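Local atomic coordinates of folylpolyglutamate synthase (FolC) (Helicobacter pylori, PDB entry 6K8C), a protein that probably adds glutamate to dihydropteroate and then to reduced folates, using ATP, to make dihydrofolate and folylpolyglutamates. Residues A[322-327]-A[348-353]; A[298-303]-A[329-334]; A[337-342]-A[382-387]. All blocks are in the same frame, centred on the assembly; numbering follows the deposited sequence.

From the N terminus, helix 290-303 comes first. Interaction 2 joins its end to residues 329-334, closing a loop that holds strand 308-312 and helix 320-327. Interaction 1 opens inside that loop, at 322-327, and closes beyond it at 348-353, so the two cross. Interaction 3 opens at 337-342, within the loop of interaction 1, and closes at 382-387, so these two cross as well. Interactions 2 and 3 follow in series, and none nests in another. Together they tie three helices, strand 331-336 and the final helix 379-390 into the C-terminal part of the ligase. The centres of interactions 1 and 2 lie about 15 Å apart.

Interaction 1: residues A[322-327]-A[348-353]; sequences LVLEIL and EKLKGI
L324 of helix 320-327 reaches across to L350 and I353 of helix 347-357. Its CB leaves the first helix toward the second but does not yet touch it. CG follows, set anti to the carbonyl carbon (chi1 -64°), which carries the branch point outward. There the side chain forks, and one methyl makes the whole contact. CD1 meets CD1 of L350 at 4.1 Å. The same L324 CD1 meets CG2 of I353, also at 4.1 Å. These two partner methyls, L350 CD1 and I353 CG2, are 5.2 Å from each other, and the leucine methyl packs against both. CD2, the other branch, makes no contact with 348-353.

Both helices belong to the alpha/beta C-terminal domain of the Mur ligase superfamily, which has a largely parallel sheet. Helix 320-327 is the crossover between the parallel neighbours 308-312 and 331-336. Helix 347-357 plays the same part between 331-336 and 361-363. The contact therefore joins two successive beta-alpha-beta crossovers. Strand 308-312 lies beneath the meeting point: L324 also packs on its L310 and Y312, and L350 touches Y312 too. L354 and L357 of helix 347-357 add further contacts to L324.

L350 gets to the site by its length. Its CB does not point straight at the first helix, but CG lies anti to the backbone N (chi1 177°) and the end of the chain swings nearer. I353 instead uses its short beta-branch methyl. Its CB does point toward 322-327. The L324 side chain crosses each of the other two at about a right angle. The nearest CA atoms, those of L324 and I353, stay 8.6 Å apart.

Interaction 2: residues A[298-303]-A[329-334]; sequences EEIKRI and PVIKKV
V330 packs its isopropyl group against I300 and K301 at the end of helix 290-303. It has the largest buried area here and uses CB and both methyls. CG2 of V330 meets CD1 of I300 at 3.9 Å. CB of V330 lies 4.0 Å from CG2 of I300. The isoleucine thus touches with two ends: its long branch and its short one. With chi1 at -74°, I300 CG1 stands anti to the carbonyl carbon and CG2 anti to the backbone N, so both branches can face the valine. I300 CD1 also reaches CD1 of I331, more loosely, at 4.5 Å.

The other valine methyl serves the lysine. V330 CG1 meets CG of K301 at 3.9 Å and CE of the same lysine at 4.1 Å. The extended K301 chain crosses the valine at about a right angle, and K301 NZ forms a salt bridge with E298 OE1 at 3.2 Å.

V330 leads into strand 331-336, and its backbone bonds to I308 of the adjacent strand 308-312. Helix 290-303 links strands 282-285 and 308-312 of the C-terminal Mur ligase-type alpha/beta domain. I300 and I331 both pack on I308, so the helix end is joined to the sheet where these two inner strands begin. The contact itself is purely apolar. The lysine contributes only methylene groups to it, while its charge is paired with E298 within the helix.

Interaction 3: residues A[337-342]-A[382-387]; sequences LELHEE and ANAFYK
The loop after strand 331-336 packs on the C-terminal helix 379-390 of the Mur ligase-type C-terminal domain, through L337 and L339 on one side and A384 and F385 on the other. L337 comes straight off the strand. Its backbone still bonds to Y312 of the adjacent strand 308-312, and its O accepts a bond from the side-chain amide of N313. These bonds fix the start of the loop against the neighbouring strand.

From L337 only one branch does the touching. CG stands anti to the backbone N (chi1 -168°), and CD2 is carried to the helix. It lies 3.8 Å from the backbone N of F385 and 4.0 Å from CB of F385. It also reaches CB of A384, at 4.4 Å. The leucine therefore packs against the base of the phenylalanine, not its ring. That ring leads away from the loop, toward I282 and I284 of strand 282-285 and V367. The side chains of L337 and F385 cross at about a right angle.

L339 approaches the same helix two residues further on. It also touches L380 and V381 there. The helix carries contacts on another side as well: N383 donates through ND2 to V84 O, and Y386 sets its ring edge-to-face with F85. These two partners probably belong to the Mur ligase-type middle domain, so the helix also faces that part of the chain. CB of A384 lies within contact of both leucines. It meets CD2 of L339 at 4.0 Å, and the two CD2 atoms of L337 and L339 stay 5.4 Å apart.

Interaction 1: residues A[322-327]-A[348-353]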
ATOM      1  N   LEU A 322       4.401  18.287 -12.676  1.00 29.14           N
ATOM      2  CA  LEU A 322       3.627  18.955 -11.636  1.00 31.38           C
ATOM      3  C   LEU A 322       4.198  18.672 -10.251  1.00 29.03           C
ATOM      4  O   LEU A 322       4.288  19.576  -9.411  1.00 30.28           O
ATOM      5  CB  LEU A 322       2.167  18.515 -11.716  1.00 35.34           C
ATOM      6  CG  LEU A 322       1.202  19.164 -10.723  1.00 36.80           C
ATOM      7  CD1 LEU A 322       1.368  20.674 -10.738  1.00 38.08           C
ATOM      8  CD2 LEU A 322      -0.235  18.763 -11.037  1.00 35.56           C
ATOM      9  N   VAL A 323       4.598  17.425 -10.001  1.00 31.38           N
ATOM     10  CA  VAL A 323       5.131  17.063  -8.690  1.00 30.58           C
ATOM     11  C   VAL A 323       6.402  17.852  -8.396  1.00 29.84           C
ATOM     12  O   VAL A 323       6.568  18.417  -7.308  1.00 28.25           O
ATOM     13  CB  VAL A 323       5.366  15.545  -8.620  1.00 40.56           C
ATOM     14  CG1 VAL A 323       6.407  15.205  -7.571  1.00 32.07           C
ATOM     15  CG2 VAL A 323       4.046  14.831  -8.350  1.00 34.61           C
ATOM     16  N   LEU A 324       7.308  17.929  -9.376  1.00 27.52           N
ATOM     17  CA  LEU A 324       8.540  18.685  -9.185  1.00 23.13           C
ATOM     18  C   LEU A 324       8.269  20.182  -9.088  1.00 26.43           C
ATOM     19  O   LEU A 324       8.970  20.898  -8.362  1.00 28.51           O
ATOM     20  CB  LEU A 324       9.516  18.384 -10.322  1.00 27.19           C
ATOM     21  CG  LEU A 324       9.994  16.927 -10.359  1.00 31.88           C
ATOM     22  CD1 LEU A 324      10.620  16.588 -11.701  1.00 33.07           C
ATOM     23  CD2 LEU A 324      10.972  16.667  -9.223  1.00 31.40           C
ATOM     24  N   GLU A 325       7.270  20.681  -9.824  1.00 26.78           N
ATOM     25  CA  GLU A 325       6.905  22.088  -9.700  1.00 28.85           C
ATOM     26  C   GLU A 325       6.393  22.400  -8.299  1.00 23.50           C
ATOM     27  O   GLU A 325       6.703  23.457  -7.734  1.00 26.48           O
ATOM     28  CB  GLU A 325       5.857  22.454 -10.751  1.00 29.75           C
ATOM     29  CG  GLU A 325       5.524  23.933 -10.786  1.00 32.62           C
ATOM     30  CD  GLU A 325       4.376  24.251 -11.727  1.00 40.98           C
ATOM     31  OE1 GLU A 325       3.257  23.733 -11.510  1.00 38.62           O
ATOM     32  OE2 GLU A 325       4.597  25.018 -12.687  1.00 47.76           O
ATOM     33  N   ILE A 326       5.615  21.487  -7.719  1.00 27.98           N
ATOM     34  CA  ILE A 326       5.118  21.681  -6.358  1.00 26.86           C
ATOM     35  C   ILE A 326       6.270  21.685  -5.358  1.00 28.56           C
ATOM     36  O   ILE A 326       6.297  22.493  -4.419  1.00 26.09           O
ATOM     37  CB  ILE A 326       4.070  20.601  -6.026  1.00 31.03           C
ATOM     38  CG1 ILE A 326       2.755  20.899  -6.759  1.00 27.17           C
ATOM     39  CG2 ILE A 326       3.851  20.491  -4.518  1.00 26.23           C
ATOM     40  CD1 ILE A 326       1.881  19.676  -6.959  1.00 30.00           C
ATOM     41  N   LEU A 327       7.250  20.798  -5.551  1.00 25.70           N
ATOM     42  CA  LEU A 327       8.341  20.685  -4.591  1.00 26.56           C
ATOM     43  C   LEU A 327       9.401  21.761  -4.780  1.00 28.44           C
ATOM     44  O   LEU A 327      10.099  22.099  -3.818  1.00 23.55           O
ATOM     45  CB  LEU A 327       8.992  19.302  -4.686  1.00 25.78           C
ATOM     46  CG  LEU A 327       8.125  18.152  -4.168  1.00 31.89           C
ATOM     47  CD1 LEU A 327       8.658  16.803  -4.636  1.00 26.05           C
ATOM     48  CD2 LEU A 327       8.059  18.216  -2.652  1.00 28.85           C
ATOM     49  N   GLU A 348      16.737  11.218 -20.171  1.00 51.70           N
ATOM     50  CA  GLU A 348      16.840  12.504 -20.856  1.00 55.30           C
ATOM     51  C   GLU A 348      15.523  13.268 -20.825  1.00 49.25           C
ATOM     52  O   GLU A 348      15.528  14.506 -20.816  1.00 56.82           O
ATOM     53  CB  GLU A 348      17.306  12.299 -22.298  1.00 57.39           C
ATOM     54  CG  GLU A 348      18.753  11.847 -22.414  1.00 70.90           C
ATOM     55  CD  GLU A 348      19.724  12.857 -21.834  1.00 75.50           C
ATOM     56  OE1 GLU A 348      19.587  14.059 -22.150  1.00 61.17           O
ATOM     57  OE2 GLU A 348      20.621  12.450 -21.062  1.00 71.49           O
ATOM     58  N   LYS A 349      14.391  12.561 -20.811  1.00 45.53           N
ATOM     59  CA  LYS A 349      13.105  13.233 -20.662  1.00 46.35           C
ATOM     60  C   LYS A 349      12.999  13.900 -19.295  1.00 52.43           C
ATOM     61  O   LYS A 349      12.568  15.054 -19.182  1.00 44.40           O
ATOM     62  CB  LYS A 349      11.966  12.236 -20.872  1.00 43.34           C
ATOM     63  CG  LYS A 349      10.578  12.834 -20.733  1.00 48.83           C
ATOM     64  CD  LYS A 349       9.501  11.769 -20.861  1.00 48.56           C
ATOM     65  CE  LYS A 349       8.146  12.298 -20.417  1.00 61.21           C
ATOM     66  NZ  LYS A 349       7.028  11.679 -21.182  1.00 58.90           N
ATOM     67  N   LEU A 350      13.398  13.183 -18.240  1.00 43.03           N
ATOM     68  CA  LEU A 350      13.390  13.759 -16.899  1.00 41.05           C
ATOM     69  C   LEU A 350      14.310  14.971 -16.817  1.00 41.19           C
ATOM     70  O   LEU A 350      13.961  15.984 -16.197  1.00 38.97           O
ATOM     71  CB  LEU A 350      13.805  12.700 -15.875  1.00 45.17           C
ATOM     72  CG  LEU A 350      13.907  13.155 -14.419  1.00 46.18           C
ATOM     73  CD1 LEU A 350      12.612  13.827 -13.972  1.00 38.23           C
ATOM     74  CD2 LEU A 350      14.255  11.980 -13.512  1.00 37.99           C
ATOM     75  N   LYS A 351      15.488  14.887 -17.442  1.00 40.04           N
ATOM     76  CA  LYS A 351      16.397  16.028 -17.459  1.00 37.48           C
ATOM     77  C   LYS A 351      15.755  17.244 -18.112  1.00 41.57           C
ATOM     78  O   LYS A 351      16.021  18.382 -17.703  1.00 37.74           O
ATOM     79  CB  LYS A 351      17.691  15.665 -18.188  1.00 45.05           C
ATOM     80  CG  LYS A 351      18.693  14.865 -17.365  1.00 51.77           C
ATOM     81  CD  LYS A 351      19.991  14.672 -18.146  1.00 54.06           C
ATOM     82  CE  LYS A 351      21.082  14.036 -17.294  1.00 65.03           C
ATOM     83  NZ  LYS A 351      22.280  13.665 -18.102  1.00 62.87           N
ATOM     84  N   GLY A 352      14.914  17.028 -19.125  1.00 42.05           N
ATOM     85  CA  GLY A 352      14.266  18.147 -19.788  1.00 40.97           C
ATOM     86  C   GLY A 352      13.195  18.798 -18.938  1.00 44.16           C
ATOM     87  O   GLY A 352      12.996  20.015 -19.010  1.00 45.14           O
ATOM     88  N   ILE A 353      12.488  18.001 -18.134  1.00 45.74           N
ATOM     89  CA  ILE A 353      11.515  18.566 -17.204  1.00 41.68           C
ATOM     90  C   ILE A 353      12.220  19.428 -16.169  1.00 38.29           C
ATOM     91  O   ILE A 353      11.784  20.546 -15.863  1.00 35.88           O
ATOM     92  CB  ILE A 353      10.698  17.441 -16.544  1.00 36.86           C
ATOM     93  CG1 ILE A 353       9.853  16.717 -17.594  1.00 43.63           C
ATOM     94  CG2 ILE A 353       9.825  17.996 -15.418  1.00 35.57           C
ATOM     95  CD1 ILE A 353       9.278  15.403 -17.118  1.00 38.46           C
TER

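Interaction 2: residues A[298-303]-A[329-334]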
ATOM      1  N   GLU A 298       5.251  20.780   2.927  1.00 27.59           N
ATOM      2  CA  GLU A 298       4.915  21.332   4.236  1.00 34.94           C
ATOM      3  C   GLU A 298       5.740  20.677   5.336  1.00 38.29           C
ATOM      4  O   GLU A 298       6.188  21.350   6.271  1.00 40.00           O
ATOM      5  CB  GLU A 298       3.420  21.159   4.513  1.00 42.01           C
ATOM      6  CG  GLU A 298       2.518  22.119   3.746  1.00 54.00           C
ATOM      7  CD  GLU A 298       3.124  23.502   3.593  1.00 64.02           C
ATOM      8  OE1 GLU A 298       3.331  23.940   2.438  1.00 56.73           O
ATOM      9  OE2 GLU A 298       3.389  24.152   4.627  1.00 62.90           O
ATOM     10  N   GLU A 299       5.959  19.364   5.237  1.00 38.60           N
ATOM     11  CA  GLU A 299       6.763  18.681   6.245  1.00 36.55           C
ATOM     12  C   GLU A 299       8.233  19.055   6.136  1.00 41.06           C
ATOM     13  O   GLU A 299       8.932  19.111   7.154  1.00 42.95           O
ATOM     14  CB  GLU A 299       6.582  17.172   6.126  1.00 42.58           C
ATOM     15  CG  GLU A 299       5.407  16.660   6.939  1.00 67.89           C
ATOM     16  CD  GLU A 299       5.785  16.330   8.368  1.00 63.71           C
ATOM     17  OE1 GLU A 299       5.507  17.161   9.255  1.00 74.92           O
ATOM     18  OE2 GLU A 299       6.364  15.248   8.606  1.00 72.16           O
ATOM     19  N   ILE A 300       8.720  19.318   4.923  1.00 36.01           N
ATOM     20  CA  ILE A 300      10.083  19.817   4.768  1.00 30.74           C
ATOM     21  C   ILE A 300      10.235  21.172   5.451  1.00 40.53           C
ATOM     22  O   ILE A 300      11.244  21.440   6.115  1.00 38.64           O
ATOM     23  CB  ILE A 300      10.458  19.892   3.276  1.00 30.84           C
ATOM     24  CG1 ILE A 300      10.713  18.488   2.711  1.00 31.58           C
ATOM     25  CG2 ILE A 300      11.684  20.764   3.086  1.00 26.40           C
ATOM     26  CD1 ILE A 300      10.805  18.468   1.190  1.00 29.86           C
ATOM     27  N   LYS A 301       9.241  22.049   5.293  1.00 37.23           N
ATOM     28  CA  LYS A 301       9.296  23.351   5.951  1.00 38.08           C
ATOM     29  C   LYS A 301       9.341  23.197   7.466  1.00 42.97           C
ATOM     30  O   LYS A 301      10.125  23.870   8.144  1.00 51.48           O
ATOM     31  CB  LYS A 301       8.097  24.207   5.543  1.00 39.42           C
ATOM     32  CG  LYS A 301       8.035  24.573   4.068  1.00 37.83           C
ATOM     33  CD  LYS A 301       6.694  25.214   3.742  1.00 49.90           C
ATOM     34  CE  LYS A 301       6.705  25.907   2.391  1.00 49.17           C
ATOM     35  NZ  LYS A 301       5.351  26.434   2.039  1.00 50.50           N
ATOM     36  N   ARG A 302       8.508  22.314   8.016  1.00 40.05           N
ATOM     37  CA  ARG A 302       8.485  22.126   9.463  1.00 54.19           C
ATOM     38  C   ARG A 302       9.795  21.532   9.963  1.00 53.39           C
ATOM     39  O   ARG A 302      10.383  22.016  10.938  1.00 57.14           O
ATOM     40  CB  ARG A 302       7.309  21.231   9.857  1.00 57.16           C
ATOM     41  CG  ARG A 302       7.298  20.845  11.331  1.00 72.07           C
ATOM     42  CD  ARG A 302       6.137  19.919  11.672  1.00 76.37           C
ATOM     43  NE  ARG A 302       6.326  18.570  11.146  1.00 73.20           N
ATOM     44  CZ  ARG A 302       6.763  17.542  11.868  1.00 77.09           C
ATOM     45  NH1 ARG A 302       6.900  16.346  11.309  1.00 73.27           N
ATOM     46  NH2 ARG A 302       7.065  17.710  13.149  1.00 75.43           N
ATOM     47  N   ILE A 303      10.277  20.485   9.295  1.00 53.41           N
ATOM     48  CA  ILE A 303      11.368  19.685   9.840  1.00 50.12           C
ATOM     49  C   ILE A 303      12.715  20.356   9.598  1.00 53.18           C
ATOM     50  O   ILE A 303      13.535  20.473  10.517  1.00 49.08           O
ATOM     51  CB  ILE A 303      11.321  18.265   9.250  1.00 46.24           C
ATOM     52  CG1 ILE A 303      10.042  17.556   9.703  1.00 49.14           C
ATOM     53  CG2 ILE A 303      12.560  17.468   9.653  1.00 46.83           C
ATOM     54  CD1 ILE A 303       9.936  16.118   9.244  1.00 57.12           C
ATOM     55  N   PRO A 329       9.767  24.975  -4.667  1.00 28.12           N
ATOM     56  CA  PRO A 329      10.017  26.050  -3.690  1.00 31.05           C
ATOM     57  C   PRO A 329      10.855  25.640  -2.486  1.00 37.89           C
ATOM     58  O   PRO A 329      11.413  26.522  -1.824  1.00 30.99           O
ATOM     59  CB  PRO A 329       8.604  26.473  -3.268  1.00 32.81           C
ATOM     60  CG  PRO A 329       7.777  26.193  -4.462  1.00 32.36           C
ATOM     61  CD  PRO A 329       8.341  24.917  -5.041  1.00 27.73           C
ATOM     62  N   VAL A 330      10.977  24.346  -2.177  1.00 29.28           N
ATOM     63  CA  VAL A 330      11.782  23.915  -1.039  1.00 26.76           C
ATOM     64  C   VAL A 330      12.961  23.047  -1.464  1.00 30.87           C
ATOM     65  O   VAL A 330      13.603  22.426  -0.612  1.00 35.14           O
ATOM     66  CB  VAL A 330      10.930  23.180   0.018  1.00 34.21           C
ATOM     67  CG1 VAL A 330       9.894  24.113   0.631  1.00 31.90           C
ATOM     68  CG2 VAL A 330      10.263  21.950  -0.582  1.00 26.46           C
ATOM     69  N   ILE A 331      13.264  22.987  -2.760  1.00 29.80           N
ATOM     70  CA  ILE A 331      14.286  22.093  -3.294  1.00 28.00           C
ATOM     71  C   ILE A 331      15.343  22.931  -4.000  1.00 33.91           C
ATOM     72  O   ILE A 331      15.024  23.702  -4.912  1.00 29.95           O
ATOM     73  CB  ILE A 331      13.693  21.052  -4.255  1.00 27.17           C
ATOM     74  CG1 ILE A 331      12.729  20.127  -3.507  1.00 27.70           C
ATOM     75  CG2 ILE A 331      14.816  20.236  -4.900  1.00 27.49           C
ATOM     76  CD1 ILE A 331      13.379  19.379  -2.342  1.00 27.28           C
ATOM     77  N   LYS A 332      16.601  22.768  -3.590  1.00 34.81           N
ATOM     78  CA  LYS A 332      17.703  23.482  -4.219  1.00 39.57           C
ATOM     79  C   LYS A 332      18.427  22.660  -5.273  1.00 35.97           C
ATOM     80  O   LYS A 332      19.125  23.236  -6.113  1.00 40.58           O
ATOM     81  CB  LYS A 332      18.713  23.949  -3.164  1.00 34.95           C
ATOM     82  CG  LYS A 332      19.464  22.820  -2.459  1.00 35.85           C
ATOM     83  CD  LYS A 332      20.302  23.374  -1.318  1.00 42.31           C
ATOM     84  CE  LYS A 332      21.071  22.273  -0.598  1.00 43.11           C
ATOM     85  NZ  LYS A 332      21.914  22.849   0.488  1.00 47.31           N
ATOM     86  N   LYS A 333      18.272  21.339  -5.257  1.00 36.93           N
ATOM     87  CA  LYS A 333      18.932  20.490  -6.235  1.00 31.98           C
ATOM     88  C   LYS A 333      18.225  19.145  -6.260  1.00 33.82           C
ATOM     89  O   LYS A 333      17.716  18.681  -5.237  1.00 35.97           O
ATOM     90  CB  LYS A 333      20.423  20.311  -5.912  1.00 34.77           C
ATOM     91  CG  LYS A 333      21.233  19.677  -7.035  1.00 43.27           C
ATOM     92  CD  LYS A 333      22.726  19.700  -6.734  1.00 52.18           C
ATOM     93  CE  LYS A 333      23.532  19.154  -7.904  1.00 49.54           C
ATOM     94  NZ  LYS A 333      24.890  18.706  -7.486  1.00 57.93           N
ATOM     95  N   VAL A 334      18.190  18.532  -7.440  1.00 29.22           N
ATOM     96  CA  VAL A 334      17.623  17.201  -7.624  1.00 25.71           C
ATOM     97  C   VAL A 334      18.750  16.241  -7.963  1.00 36.27           C
ATOM     98  O   VAL A 334      19.511  16.477  -8.909  1.00 35.35           O
ATOM     99  CB  VAL A 334      16.550  17.181  -8.725  1.00 29.52           C
ATOM    100  CG1 VAL A 334      15.982  15.771  -8.883  1.00 25.17           C
ATOM    101  CG2 VAL A 334      15.436  18.185  -8.415  1.00 26.14           C
TER

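Interaction 3: residues A[337-342]-A[382-387]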
ATOM      1  N   LEU A 337      17.980   9.359  -8.978  1.00 42.66           N
ATOM      2  CA  LEU A 337      18.343   8.001  -8.571  1.00 41.15           C
ATOM      3  C   LEU A 337      18.195   7.090  -9.781  1.00 42.20           C
ATOM      4  O   LEU A 337      17.107   6.597 -10.090  1.00 43.47           O
ATOM      5  CB  LEU A 337      17.486   7.526  -7.403  1.00 38.21           C
ATOM      6  CG  LEU A 337      17.970   6.247  -6.711  1.00 45.42           C
ATOM      7  CD1 LEU A 337      19.332   6.453  -6.104  1.00 48.58           C
ATOM      8  CD2 LEU A 337      16.981   5.783  -5.652  1.00 45.72           C
ATOM      9  N   GLU A 338      19.312   6.869 -10.473  1.00 47.73           N
ATOM     10  CA  GLU A 338      19.347   6.027 -11.662  1.00 60.54           C
ATOM     11  C   GLU A 338      18.668   4.689 -11.410  1.00 52.11           C
ATOM     12  O   GLU A 338      19.037   3.957 -10.485  1.00 52.90           O
ATOM     13  CB  GLU A 338      20.800   5.808 -12.086  1.00 66.21           C
ATOM     14  CG  GLU A 338      20.981   5.412 -13.539  1.00 70.28           C
ATOM     15  CD  GLU A 338      22.149   6.130 -14.176  1.00 78.99           C
ATOM     16  OE1 GLU A 338      23.276   5.984 -13.658  1.00 76.83           O
ATOM     17  OE2 GLU A 338      21.947   6.830 -15.189  1.00 82.17           O
ATOM     18  N   LEU A 339      17.654   4.387 -12.220  1.00 58.74           N
ATOM     19  CA  LEU A 339      16.958   3.110 -12.186  1.00 60.01           C
ATOM     20  C   LEU A 339      16.759   2.636 -13.615  1.00 71.15           C
ATOM     21  O   LEU A 339      16.355   3.418 -14.481  1.00 64.09           O
ATOM     22  CB  LEU A 339      15.599   3.212 -11.480  1.00 59.46           C
ATOM     23  CG  LEU A 339      15.604   3.327  -9.957  1.00 54.06           C
ATOM     24  CD1 LEU A 339      14.296   3.930  -9.479  1.00 52.15           C
ATOM     25  CD2 LEU A 339      15.845   1.977  -9.312  1.00 50.80           C
ATOM     26  N   HIS A 340      17.042   1.358 -13.856  1.00 74.76           N
ATOM     27  CA  HIS A 340      16.955   0.781 -15.190  1.00 77.07           C
ATOM     28  C   HIS A 340      15.733  -0.106 -15.370  1.00 75.11           C
ATOM     29  O   HIS A 340      15.534  -0.653 -16.459  1.00 74.28           O
ATOM     30  CB  HIS A 340      18.232  -0.001 -15.499  1.00 69.26           C
ATOM     31  CG  HIS A 340      19.451   0.864 -15.575  1.00 84.12           C
ATOM     32  ND1 HIS A 340      19.811   1.545 -16.719  1.00 94.12           N
ATOM     33  CD2 HIS A 340      20.378   1.185 -14.640  1.00 82.84           C
ATOM     34  CE1 HIS A 340      20.914   2.237 -16.489  1.00 90.25           C
ATOM     35  NE2 HIS A 340      21.278   2.035 -15.236  1.00 86.78           N
ATOM     36  N   GLU A 341      14.916  -0.256 -14.331  1.00 66.36           N
ATOM     37  CA  GLU A 341      13.637  -0.931 -14.469  1.00 57.21           C
ATOM     38  C   GLU A 341      12.809  -0.236 -15.545  1.00 73.92           C
ATOM     39  O   GLU A 341      12.935   0.969 -15.776  1.00 75.34           O
ATOM     40  CB  GLU A 341      12.912  -0.947 -13.121  1.00 61.59           C
ATOM     41  CG  GLU A 341      13.535  -1.892 -12.077  1.00 62.71           C
ATOM     42  CD  GLU A 341      14.884  -1.421 -11.522  1.00 69.39           C
ATOM     43  OE1 GLU A 341      15.550  -0.568 -12.149  1.00 73.06           O
ATOM     44  OE2 GLU A 341      15.288  -1.919 -10.449  1.00 72.86           O
ATOM     45  N   GLU A 342      11.959  -1.012 -16.215  1.00 67.47           N
ATOM     46  CA  GLU A 342      11.568  -0.641 -17.571  1.00 77.59           C
ATOM     47  C   GLU A 342      10.542   0.486 -17.619  1.00 79.85           C
ATOM     48  O   GLU A 342      10.644   1.372 -18.475  1.00 73.15           O
ATOM     49  CB  GLU A 342      11.062  -1.873 -18.318  1.00 84.79           C
ATOM     50  CG  GLU A 342      12.172  -2.565 -19.093  1.00 72.50           C
ATOM     51  CD  GLU A 342      12.503  -1.852 -20.392  1.00 72.81           C
ATOM     52  OE1 GLU A 342      13.670  -1.923 -20.832  1.00 69.42           O
ATOM     53  OE2 GLU A 342      11.592  -1.225 -20.974  1.00 85.41           O
ATOM     54  N   ALA A 382      12.496   4.368  -3.055  1.00 29.79           N
ATOM     55  CA  ALA A 382      12.848   4.355  -1.639  1.00 34.87           C
ATOM     56  C   ALA A 382      13.611   3.091  -1.273  1.00 40.34           C
ATOM     57  O   ALA A 382      14.591   3.145  -0.521  1.00 33.74           O
ATOM     58  CB  ALA A 382      11.592   4.486  -0.781  1.00 32.67           C
ATOM     59  N   ASN A 383      13.175   1.942  -1.792  1.00 34.34           N
ATOM     60  CA  ASN A 383      13.841   0.689  -1.446  1.00 40.57           C
ATOM     61  C   ASN A 383      15.226   0.606  -2.081  1.00 40.34           C
ATOM     62  O   ASN A 383      16.169   0.104  -1.457  1.00 41.32           O
ATOM     63  CB  ASN A 383      12.979  -0.500  -1.865  1.00 34.09           C
ATOM     64  CG  ASN A 383      13.693  -1.824  -1.690  1.00 48.16           C
ATOM     65  OD1 ASN A 383      14.254  -2.367  -2.640  1.00 55.70           O
ATOM     66  ND2 ASN A 383      13.689  -2.343  -0.467  1.00 45.15           N
ATOM     67  N   ALA A 384      15.372   1.108  -3.311  1.00 42.90           N
ATOM     68  CA  ALA A 384      16.680   1.105  -3.959  1.00 38.98           C
ATOM     69  C   ALA A 384      17.635   2.081  -3.283  1.00 46.35           C
ATOM     70  O   ALA A 384      18.833   1.795  -3.155  1.00 42.97           O
ATOM     71  CB  ALA A 384      16.538   1.431  -5.446  1.00 37.36           C
ATOM     72  N   PHE A 385      17.135   3.240  -2.849  1.00 31.72           N
ATOM     73  CA  PHE A 385      17.966   4.134  -2.051  1.00 32.02           C
ATOM     74  C   PHE A 385      18.413   3.456  -0.765  1.00 32.07           C
ATOM     75  O   PHE A 385      19.574   3.566  -0.358  1.00 34.75           O
ATOM     76  CB  PHE A 385      17.217   5.421  -1.703  1.00 32.74           C
ATOM     77  CG  PHE A 385      17.928   6.249  -0.673  1.00 31.37           C
ATOM     78  CD1 PHE A 385      18.959   7.093  -1.045  1.00 29.13           C
ATOM     79  CD2 PHE A 385      17.604   6.145   0.672  1.00 30.17           C
ATOM     80  CE1 PHE A 385      19.633   7.844  -0.104  1.00 33.29           C
ATOM     81  CE2 PHE A 385      18.278   6.890   1.617  1.00 33.17           C
ATOM     82  CZ  PHE A 385      19.292   7.742   1.232  1.00 38.08           C
ATOM     83  N   TYR A 386      17.480   2.783  -0.089  1.00 30.85           N
ATOM     84  CA  TYR A 386      17.776   2.202   1.216  1.00 36.27           C
ATOM     85  C   TYR A 386      18.874   1.152   1.121  1.00 39.73           C
ATOM     86  O   TYR A 386      19.707   1.030   2.028  1.00 37.09           O
ATOM     87  CB  TYR A 386      16.508   1.595   1.813  1.00 37.46           C
ATOM     88  CG  TYR A 386      16.723   0.973   3.170  1.00 39.19           C
ATOM     89  CD1 TYR A 386      17.169   1.738   4.241  1.00 36.02           C
ATOM     90  CD2 TYR A 386      16.478  -0.377   3.383  1.00 37.60           C
ATOM     91  CE1 TYR A 386      17.364   1.177   5.486  1.00 42.50           C
ATOM     92  CE2 TYR A 386      16.673  -0.949   4.628  1.00 39.16           C
ATOM     93  CZ  TYR A 386      17.116  -0.168   5.676  1.00 49.40           C
ATOM     94  OH  TYR A 386      17.314  -0.730   6.918  1.00 49.32           O
ATOM     95  N   LYS A 387      18.891   0.382   0.033  1.00 41.03           N
ATOM     96  CA  LYS A 387      19.927  -0.631  -0.139  1.00 44.32           C
ATOM     97  C   LYS A 387      21.295   0.014  -0.327  1.00 52.95           C
ATOM     98  O   LYS A 387      22.278  -0.401   0.299  1.00 49.87           O
ATOM     99  CB  LYS A 387      19.584  -1.535  -1.322  1.00 43.31           C
ATOM    100  CG  LYS A 387      18.622  -2.662  -0.973  1.00 53.63           C
ATOM    101  CD  LYS A 387      17.520  -2.784  -2.013  1.00 61.32           C
ATOM    102  CE  LYS A 387      17.228  -4.236  -2.350  1.00 62.80           C
ATOM    103  NZ  LYS A 387      16.726  -4.387  -3.746  1.00 68.73           N
TER